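Long-range contact in N-(5'-phosphoribosyl)anthranilate isomerase (Thermococcus kodakarensis, PDB 5LHF), which catalyses the isomerisation of N-(5-phospho-beta-D-ribosyl)anthranilate to 1-(2-carboxyphenylamino)-1-deoxy-D-ribulose 5-phosphate, the third of five steps from chorismate to tryptophan: residues 104-108 / 120-125. Numbering follows the deposited sequence.
Sequences AFMVP and RLLELI
In the fifth beta-alpha unit of this TIM barrel, the C-terminal end of strand 100-106 and the residues that follow it pack against helix 114-126, which returns along the outside of the barrel. Residues 104-106 are extended, 107-108 continue as loop, still extended, with P108 in a polyproline-II-like conformation, and 120-125 are regular helix. The axes of 104-106 and 120-125 run roughly antiparallel, at 153°, and come within 10.2 Å. The register pairs F105 with I125 (CA-CA 8.0 Å) and P108 with L121 (CA-CA 7.2 Å).

F105, with chi1 in the m well and chi2 near -90°, points its ring at the helix. I125 CG1 sits over one ring face, 3.8 Å from the centroid and 8° off the normal, a CH-pi contact; L124 CG meets the ring edge, 3.7 Å from F105 CE1. L121, its chi1 t and chi2 p, wedges between F105 and P108: its CD1 lies 4.0 Å from F105 CB, its CD2 4.0 Å from P108 CD. P108 directs its ring back to the helix, where P108 CB is 3.3 Å from R120 NH1, at the edge of the guanidinium, whose charge is met by a salt bridge to D117. The neighbouring strand 132-136 adds I133, against both F105 and I125, and L135, against L121, extending this layer between barrel wall and helix.

Contacts across the two segments are mainly apolar, with the R120 guanidinium edge against P108 at the margin, so between these segments the fit depends on the complementary shapes of F105, L121 and P108 rather than on directional polar bonds.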
ATOM      1  N   ALA A 104       0.414  -5.168  -4.553  1.00 17.52           N
ATOM      2  CA  ALA A 104       1.712  -4.948  -3.925  1.00 18.64           C
ATOM      3  C   ALA A 104       2.746  -5.934  -4.459  1.00 22.21           C
ATOM      4  O   ALA A 104       2.473  -7.130  -4.591  1.00 23.60           O
ATOM      5  CB  ALA A 104       1.592  -5.067  -2.402  1.00 15.53           C
ATOM      6  N   PHE A 105       3.937  -5.418  -4.777  1.00 15.78           N
ATOM      7  CA  PHE A 105       5.057  -6.206  -5.275  1.00 16.35           C
ATOM      8  C   PHE A 105       6.256  -6.019  -4.360  1.00 22.30           C
ATOM      9  O   PHE A 105       6.604  -4.887  -4.012  1.00 17.63           O
ATOM     10  CB  PHE A 105       5.456  -5.790  -6.701  1.00 20.91           C
ATOM     11  CG  PHE A 105       4.409  -6.068  -7.736  1.00 20.46           C
ATOM     12  CD1 PHE A 105       4.376  -7.286  -8.400  1.00 22.91           C
ATOM     13  CD2 PHE A 105       3.454  -5.113  -8.044  1.00 24.35           C
ATOM     14  CE1 PHE A 105       3.408  -7.541  -9.357  1.00 25.85           C
ATOM     15  CE2 PHE A 105       2.487  -5.363  -9.003  1.00 26.23           C
ATOM     16  CZ  PHE A 105       2.467  -6.581  -9.663  1.00 28.49           C
ATOM     17  N   MET A 106       6.903  -7.120  -3.991  1.00 22.17           N
ATOM     18  CA  MET A 106       8.184  -7.015  -3.309  1.00 26.24           C
ATOM     19  C   MET A 106       9.256  -6.582  -4.304  1.00 26.66           C
ATOM     20  O   MET A 106       9.230  -6.962  -5.479  1.00 23.01           O
ATOM     21  CB  MET A 106       8.566  -8.346  -2.665  1.00 41.10           C
ATOM     22  CG  MET A 106       7.690  -8.758  -1.488  1.00 59.49           C
ATOM     23  SD  MET A 106       8.145 -10.373  -0.810  1.00 74.03           S
ATOM     24  CE  MET A 106       7.876 -11.426  -2.238  1.00 71.08           C
ATOM     25  N   VAL A 107      10.188  -5.759  -3.840  1.00 27.09           N
ATOM     26  CA  VAL A 107      11.290  -5.335  -4.702  1.00 27.42           C
ATOM     27  C   VAL A 107      12.368  -6.414  -4.667  1.00 33.42           C
ATOM     28  O   VAL A 107      12.992  -6.630  -3.617  1.00 37.30           O
ATOM     29  CB  VAL A 107      11.847  -3.972  -4.271  1.00 26.93           C
ATOM     30  CG1 VAL A 107      12.945  -3.544  -5.223  1.00 23.87           C
ATOM     31  CG2 VAL A 107      10.730  -2.943  -4.206  1.00 28.44           C
ATOM     32  N   PRO A 108      12.614  -7.115  -5.773  1.00 28.26           N
ATOM     33  CA  PRO A 108      13.584  -8.215  -5.750  1.00 29.62           C
ATOM     34  C   PRO A 108      14.999  -7.723  -5.489  1.00 30.15           C
ATOM     35  O   PRO A 108      15.367  -6.597  -5.834  1.00 22.97           O
ATOM     36  CB  PRO A 108      13.469  -8.828  -7.154  1.00 34.97           C
ATOM     37  CG  PRO A 108      12.189  -8.292  -7.728  1.00 30.48           C
ATOM     38  CD  PRO A 108      11.984  -6.952  -7.094  1.00 26.68           C
ATOM     39  N   ARG A 120      13.304  -7.601 -14.214  1.00 27.77           N
ATOM     40  CA  ARG A 120      12.480  -8.691 -13.714  1.00 23.06           C
ATOM     41  C   ARG A 120      11.178  -8.165 -13.115  1.00 29.33           C
ATOM     42  O   ARG A 120      10.114  -8.769 -13.288  1.00 30.33           O
ATOM     43  CB  ARG A 120      13.278  -9.484 -12.681  1.00 33.80           C
ATOM     44  CG  ARG A 120      12.549 -10.640 -12.016  1.00 49.86           C
ATOM     45  CD  ARG A 120      13.504 -11.393 -11.100  1.00 57.50           C
ATOM     46  NE  ARG A 120      14.896 -11.180 -11.496  1.00 63.05           N
ATOM     47  CZ  ARG A 120      15.770 -10.457 -10.800  1.00 59.12           C
ATOM     48  NH1 ARG A 120      15.393  -9.882  -9.666  1.00 56.23           N
ATOM     49  NH2 ARG A 120      17.015 -10.308 -11.239  1.00 50.39           N
ATOM     50  N   LEU A 121      11.236  -7.027 -12.421  1.00 23.05           N
ATOM     51  CA  LEU A 121      10.031  -6.541 -11.757  1.00 23.18           C
ATOM     52  C   LEU A 121       9.012  -6.047 -12.772  1.00 27.17           C
ATOM     53  O   LEU A 121       7.809  -6.269 -12.607  1.00 25.66           O
ATOM     54  CB  LEU A 121      10.381  -5.438 -10.758  1.00 29.78           C
ATOM     55  CG  LEU A 121       9.235  -4.948  -9.865  1.00 26.35           C
ATOM     56  CD1 LEU A 121       8.408  -6.124  -9.339  1.00 23.01           C
ATOM     57  CD2 LEU A 121       9.787  -4.098  -8.716  1.00 27.20           C
ATOM     58  N   LEU A 122       9.476  -5.391 -13.840  1.00 26.90           N
ATOM     59  CA  LEU A 122       8.560  -4.880 -14.854  1.00 23.11           C
ATOM     60  C   LEU A 122       7.822  -6.007 -15.560  1.00 22.03           C
ATOM     61  O   LEU A 122       6.651  -5.849 -15.926  1.00 30.51           O
ATOM     62  CB  LEU A 122       9.317  -4.022 -15.872  1.00 25.18           C
ATOM     63  CG  LEU A 122       9.610  -2.586 -15.445  1.00 26.92           C
ATOM     64  CD1 LEU A 122      10.640  -1.938 -16.366  1.00 34.16           C
ATOM     65  CD2 LEU A 122       8.335  -1.771 -15.426  1.00 32.08           C
ATOM     66  N   GLU A 123       8.484  -7.144 -15.778  1.00 27.36           N
ATOM     67  CA  GLU A 123       7.791  -8.221 -16.476  1.00 34.79           C
ATOM     68  C   GLU A 123       6.700  -8.834 -15.606  1.00 32.19           C
ATOM     69  O   GLU A 123       5.657  -9.238 -16.125  1.00 33.94           O
ATOM     70  CB  GLU A 123       8.778  -9.286 -16.972  1.00 47.51           C
ATOM     71  CG  GLU A 123       9.613  -9.990 -15.910  1.00 58.05           C
ATOM     72  CD  GLU A 123       8.878 -11.128 -15.199  1.00 72.94           C
ATOM     73  OE1 GLU A 123       7.951 -11.723 -15.796  1.00 76.93           O
ATOM     74  OE2 GLU A 123       9.230 -11.423 -14.035  1.00 73.70           O
ATOM     75  N   LEU A 124       6.907  -8.891 -14.287  1.00 34.27           N
ATOM     76  CA  LEU A 124       5.844  -9.372 -13.406  1.00 32.05           C
ATOM     77  C   LEU A 124       4.681  -8.386 -13.371  1.00 30.41           C
ATOM     78  O   LEU A 124       3.515  -8.788 -13.429  1.00 31.42           O
ATOM     79  CB  LEU A 124       6.393  -9.618 -11.999  1.00 29.50           C
ATOM     80  CG  LEU A 124       5.395 -10.165 -10.968  1.00 33.76           C
ATOM     81  CD1 LEU A 124       4.712 -11.448 -11.476  1.00 37.66           C
ATOM     82  CD2 LEU A 124       6.063 -10.387  -9.607  1.00 33.57           C
ATOM     83  N   ILE A 125       4.986  -7.087 -13.310  1.00 28.59           N
ATOM     84  CA  ILE A 125       3.948  -6.064 -13.218  1.00 30.26           C
ATOM     85  C   ILE A 125       3.073  -6.057 -14.469  1.00 29.16           C
ATOM     86  O   ILE A 125       1.846  -5.910 -14.387  1.00 24.57           O
ATOM     87  CB  ILE A 125       4.600  -4.694 -12.958  1.00 21.52           C
ATOM     88  CG1 ILE A 125       5.283  -4.714 -11.588  1.00 14.46           C
ATOM     89  CG2 ILE A 125       3.583  -3.572 -13.064  1.00 20.65           C
ATOM     90  CD1 ILE A 125       6.087  -3.452 -11.262  1.00 17.38           C
TER